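Local coordinates for protein leucyl-trna synthetase (Plasmodium knowlesi, PDB 5FOF) that forms the editing domain of a cytosolic leucyl-tRNA synthetase, which probably removes wrongly attached amino acids from tRNA by hydrolysis, as in this enzyme family, at residues E69-A81 with E130-S142. Numbering follows the deposited sequence.
Sequences ENFFSQKKIILLA and EIIDSCENVYICS
Ile132 sets its CG2 methyl against the edge of the Phe71 ring, a greasy seam between the two short helices that precede the strands. Its carbonyl, near the helix end, and that of Cys135 are gripped by the ammonium of Lys75, NZ lying 3.1 Å from Ile132 O and 2.7 Å from Cys135 O. A lysine suits this place, because its long chain, bent at the last torsion (chi4 -63°), brings a strong donor to two backbone oxygens; the carboxylate of Glu136 probably adds a weaker attraction. Glu136 O takes the N-H of Lys76, opening the parallel pairing of strands 76-81 and 137-141. Asn137, whose amide has two N-H groups to give, donates from ND2 to Tyr139 OH (3.0 Å) and Asn110 OD1. Val138, beta-branched as suits an extended strand, points to the other face with Ile77, Leu79 and Ile140; its CG2 meets Phe72 and Lys75 CB, while its N bonds Lys76 O at 2.6 Å. The Tyr139 ring receives Leu80 CD1 over one face, 4.2 Å from its centroid, and Ile78 CG2 at its edge; the buried Tyr139 hydroxyl also bonds Phe109 O. Apolar Ile140 CB meets Leu79 CG, its N bonding Ile78 O and its O Leu80 N. The paired strands lie between antiparallel strands 33-40 and 102-108, with helix 43-55 packing on Ile77 and Ile140.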
# COMPACT_ATOMS: atom_id res chain seq x y z
N GLU A 69 22.98 5.91 -7.42
CA GLU A 69 22.90 4.54 -6.93
C GLU A 69 23.33 4.40 -5.45
O GLU A 69 22.71 3.65 -4.68
CB GLU A 69 23.80 3.64 -7.75
CG GLU A 69 23.74 2.19 -7.30
CD GLU A 69 24.50 1.30 -8.22
OE1 GLU A 69 25.74 1.37 -8.18
OE2 GLU A 69 23.86 0.53 -8.95
N ASN A 70 24.42 5.07 -5.09
CA ASN A 70 24.93 5.06 -3.72
C ASN A 70 23.95 5.65 -2.68
O ASN A 70 23.94 5.23 -1.52
CB ASN A 70 26.30 5.79 -3.66
CG ASN A 70 27.02 5.56 -2.34
OD1 ASN A 70 27.22 4.43 -1.92
ND2 ASN A 70 27.41 6.65 -1.68
N PHE A 71 23.12 6.60 -3.11
CA PHE A 71 22.08 7.20 -2.26
C PHE A 71 20.97 6.18 -1.98
O PHE A 71 20.64 5.92 -0.83
CB PHE A 71 21.54 8.45 -2.97
CG PHE A 71 20.33 9.08 -2.34
CD1 PHE A 71 20.46 10.00 -1.31
CD2 PHE A 71 19.05 8.81 -2.85
CE1 PHE A 71 19.34 10.61 -0.76
CE2 PHE A 71 17.93 9.42 -2.30
CZ PHE A 71 18.08 10.32 -1.26
N PHE A 72 20.42 5.59 -3.03
CA PHE A 72 19.42 4.54 -2.89
C PHE A 72 19.88 3.24 -2.22
O PHE A 72 19.04 2.48 -1.74
CB PHE A 72 18.74 4.26 -4.23
CG PHE A 72 17.87 5.39 -4.70
CD1 PHE A 72 16.69 5.70 -4.02
CD2 PHE A 72 18.24 6.18 -5.77
CE1 PHE A 72 15.90 6.77 -4.42
CE2 PHE A 72 17.45 7.24 -6.19
CZ PHE A 72 16.28 7.54 -5.51
N SER A 73 21.19 2.98 -2.18
CA SER A 73 21.73 1.86 -1.39
C SER A 73 21.65 2.12 0.12
O SER A 73 21.47 1.19 0.87
CB SER A 73 23.19 1.54 -1.79
OG SER A 73 24.08 2.56 -1.38
N GLN A 74 21.79 3.37 0.54
CA GLN A 74 21.81 3.71 1.98
C GLN A 74 20.42 3.93 2.60
O GLN A 74 20.29 4.12 3.82
CB GLN A 74 22.69 4.94 2.22
CG GLN A 74 24.18 4.66 2.17
CD GLN A 74 25.01 5.93 1.95
OE1 GLN A 74 24.92 6.89 2.72
NE2 GLN A 74 25.81 5.94 0.89
N LYS A 75 19.38 3.89 1.78
CA LYS A 75 18.03 4.14 2.24
C LYS A 75 17.14 2.96 1.91
O LYS A 75 17.33 2.29 0.90
CB LYS A 75 17.50 5.40 1.58
CG LYS A 75 18.38 6.60 1.89
CD LYS A 75 17.61 7.90 1.82
CE LYS A 75 18.53 9.08 2.13
NZ LYS A 75 19.09 9.03 3.51
N LYS A 76 16.18 2.70 2.78
CA LYS A 76 15.15 1.74 2.47
C LYS A 76 14.13 2.42 1.56
O LYS A 76 13.78 3.58 1.78
CB LYS A 76 14.50 1.22 3.74
CG LYS A 76 15.49 0.56 4.69
CD LYS A 76 14.79 -0.33 5.69
CE LYS A 76 15.76 -1.15 6.53
NZ LYS A 76 15.01 -2.28 7.16
N ILE A 77 13.69 1.73 0.53
CA ILE A 77 12.79 2.28 -0.47
C ILE A 77 11.46 1.61 -0.23
O ILE A 77 11.34 0.39 -0.38
CB ILE A 77 13.30 1.99 -1.88
CG1 ILE A 77 14.73 2.53 -2.00
CG2 ILE A 77 12.36 2.58 -2.93
CD1 ILE A 77 15.35 2.43 -3.37
N ILE A 78 10.46 2.41 0.18
CA ILE A 78 9.22 1.86 0.74
C ILE A 78 7.99 2.45 0.06
O ILE A 78 7.86 3.67 -0.04
CB ILE A 78 9.17 2.09 2.27
CG1 ILE A 78 10.18 1.14 2.94
CG2 ILE A 78 7.77 1.86 2.84
CD1 ILE A 78 10.57 1.53 4.34
N LEU A 79 7.10 1.59 -0.42
CA LEU A 79 5.77 2.03 -0.79
C LEU A 79 4.91 1.97 0.47
O LEU A 79 4.87 0.95 1.16
CB LEU A 79 5.16 1.13 -1.87
CG LEU A 79 5.83 1.10 -3.25
CD1 LEU A 79 6.95 0.07 -3.31
CD2 LEU A 79 4.81 0.79 -4.33
N LEU A 80 4.25 3.08 0.80
CA LEU A 80 3.29 3.11 1.90
C LEU A 80 1.95 2.63 1.36
O LEU A 80 1.26 3.36 0.63
CB LEU A 80 3.18 4.50 2.48
CG LEU A 80 4.45 5.04 3.13
CD1 LEU A 80 4.20 6.47 3.57
CD2 LEU A 80 4.89 4.20 4.32
N ALA A 81 1.61 1.38 1.70
CA ALA A 81 0.36 0.77 1.29
C ALA A 81 -0.71 1.06 2.36
O ALA A 81 -0.41 0.96 3.55
CB ALA A 81 0.56 -0.72 1.11
N GLU A 130 19.46 18.71 5.37
CA GLU A 130 18.96 18.15 6.65
C GLU A 130 18.00 16.97 6.44
O GLU A 130 18.07 15.98 7.18
CB GLU A 130 18.25 19.21 7.47
CG GLU A 130 19.16 20.27 8.06
CD GLU A 130 18.38 21.47 8.60
OE1 GLU A 130 17.31 21.80 8.04
OE2 GLU A 130 18.83 22.08 9.59
N ILE A 131 17.12 17.09 5.44
CA ILE A 131 16.22 16.00 5.05
C ILE A 131 17.01 14.77 4.63
O ILE A 131 16.73 13.67 5.09
CB ILE A 131 15.27 16.41 3.90
CG1 ILE A 131 14.28 17.46 4.38
CG2 ILE A 131 14.51 15.20 3.34
CD1 ILE A 131 13.33 17.97 3.31
N ILE A 132 17.99 14.97 3.75
CA ILE A 132 18.82 13.87 3.25
C ILE A 132 19.59 13.16 4.38
O ILE A 132 19.76 11.94 4.32
CB ILE A 132 19.73 14.32 2.08
CG1 ILE A 132 18.84 14.59 0.85
CG2 ILE A 132 20.78 13.26 1.73
CD1 ILE A 132 19.55 15.17 -0.35
N ASP A 133 20.02 13.90 5.40
CA ASP A 133 20.63 13.28 6.59
C ASP A 133 19.62 12.46 7.39
O ASP A 133 19.77 11.25 7.54
CB ASP A 133 21.30 14.31 7.52
CG ASP A 133 22.64 14.80 7.00
OD1 ASP A 133 23.25 14.14 6.13
OD2 ASP A 133 23.10 15.86 7.48
N SER A 134 18.58 13.14 7.88
CA SER A 134 17.69 12.56 8.89
C SER A 134 16.69 11.49 8.41
O SER A 134 16.05 10.84 9.24
CB SER A 134 16.94 13.69 9.62
OG SER A 134 16.42 14.63 8.70
N CYS A 135 16.53 11.32 7.09
CA CYS A 135 15.52 10.41 6.55
C CYS A 135 16.19 9.18 6.00
O CYS A 135 16.89 9.26 4.99
CB CYS A 135 14.70 11.09 5.46
SG CYS A 135 13.70 12.46 6.06
N GLU A 136 15.95 8.04 6.65
CA GLU A 136 16.53 6.76 6.23
C GLU A 136 15.66 6.02 5.22
O GLU A 136 16.09 5.01 4.70
CB GLU A 136 16.82 5.86 7.46
CG GLU A 136 18.15 6.17 8.18
CD GLU A 136 19.42 5.71 7.42
OE1 GLU A 136 19.81 4.52 7.55
OE2 GLU A 136 20.07 6.56 6.72
N ASN A 137 14.47 6.55 4.93
CA ASN A 137 13.48 5.86 4.12
C ASN A 137 13.06 6.71 2.94
O ASN A 137 12.81 7.91 3.09
CB ASN A 137 12.25 5.54 4.97
CG ASN A 137 12.46 4.37 5.91
OD1 ASN A 137 13.56 3.83 6.02
ND2 ASN A 137 11.39 3.96 6.59
N VAL A 138 13.00 6.10 1.75
CA VAL A 138 12.44 6.71 0.56
C VAL A 138 11.02 6.20 0.47
O VAL A 138 10.82 4.99 0.29
CB VAL A 138 13.20 6.32 -0.73
CG1 VAL A 138 12.51 6.87 -1.97
CG2 VAL A 138 14.64 6.81 -0.67
N TYR A 139 10.04 7.08 0.61
CA TYR A 139 8.65 6.67 0.54
C TYR A 139 8.07 7.00 -0.82
O TYR A 139 8.40 8.02 -1.42
CB TYR A 139 7.79 7.31 1.63
CG TYR A 139 8.08 6.83 3.02
CD1 TYR A 139 8.13 5.47 3.32
CD2 TYR A 139 8.25 7.73 4.06
CE1 TYR A 139 8.41 5.03 4.60
CE2 TYR A 139 8.51 7.30 5.34
CZ TYR A 139 8.59 5.95 5.61
OH TYR A 139 8.86 5.53 6.89
N ILE A 140 7.18 6.12 -1.26
CA ILE A 140 6.42 6.27 -2.48
C ILE A 140 4.94 6.27 -2.09
O ILE A 140 4.47 5.34 -1.42
CB ILE A 140 6.72 5.12 -3.47
CG1 ILE A 140 8.24 4.99 -3.66
CG2 ILE A 140 6.02 5.34 -4.81
CD1 ILE A 140 8.66 4.02 -4.74
N CYS A 141 4.21 7.29 -2.54
CA CYS A 141 2.80 7.44 -2.22
C CYS A 141 2.12 8.48 -3.09
O CYS A 141 2.79 9.31 -3.69
CB CYS A 141 2.66 7.90 -0.79
SG CYS A 141 3.47 9.47 -0.56
N SER A 142 0.79 8.45 -3.09
CA SER A 142 -0.04 9.41 -3.82
C SER A 142 0.15 10.84 -3.38
O SER A 142 0.60 11.12 -2.26
CB SER A 142 -1.52 9.09 -3.66
OG SER A 142 -1.94 9.30 -2.32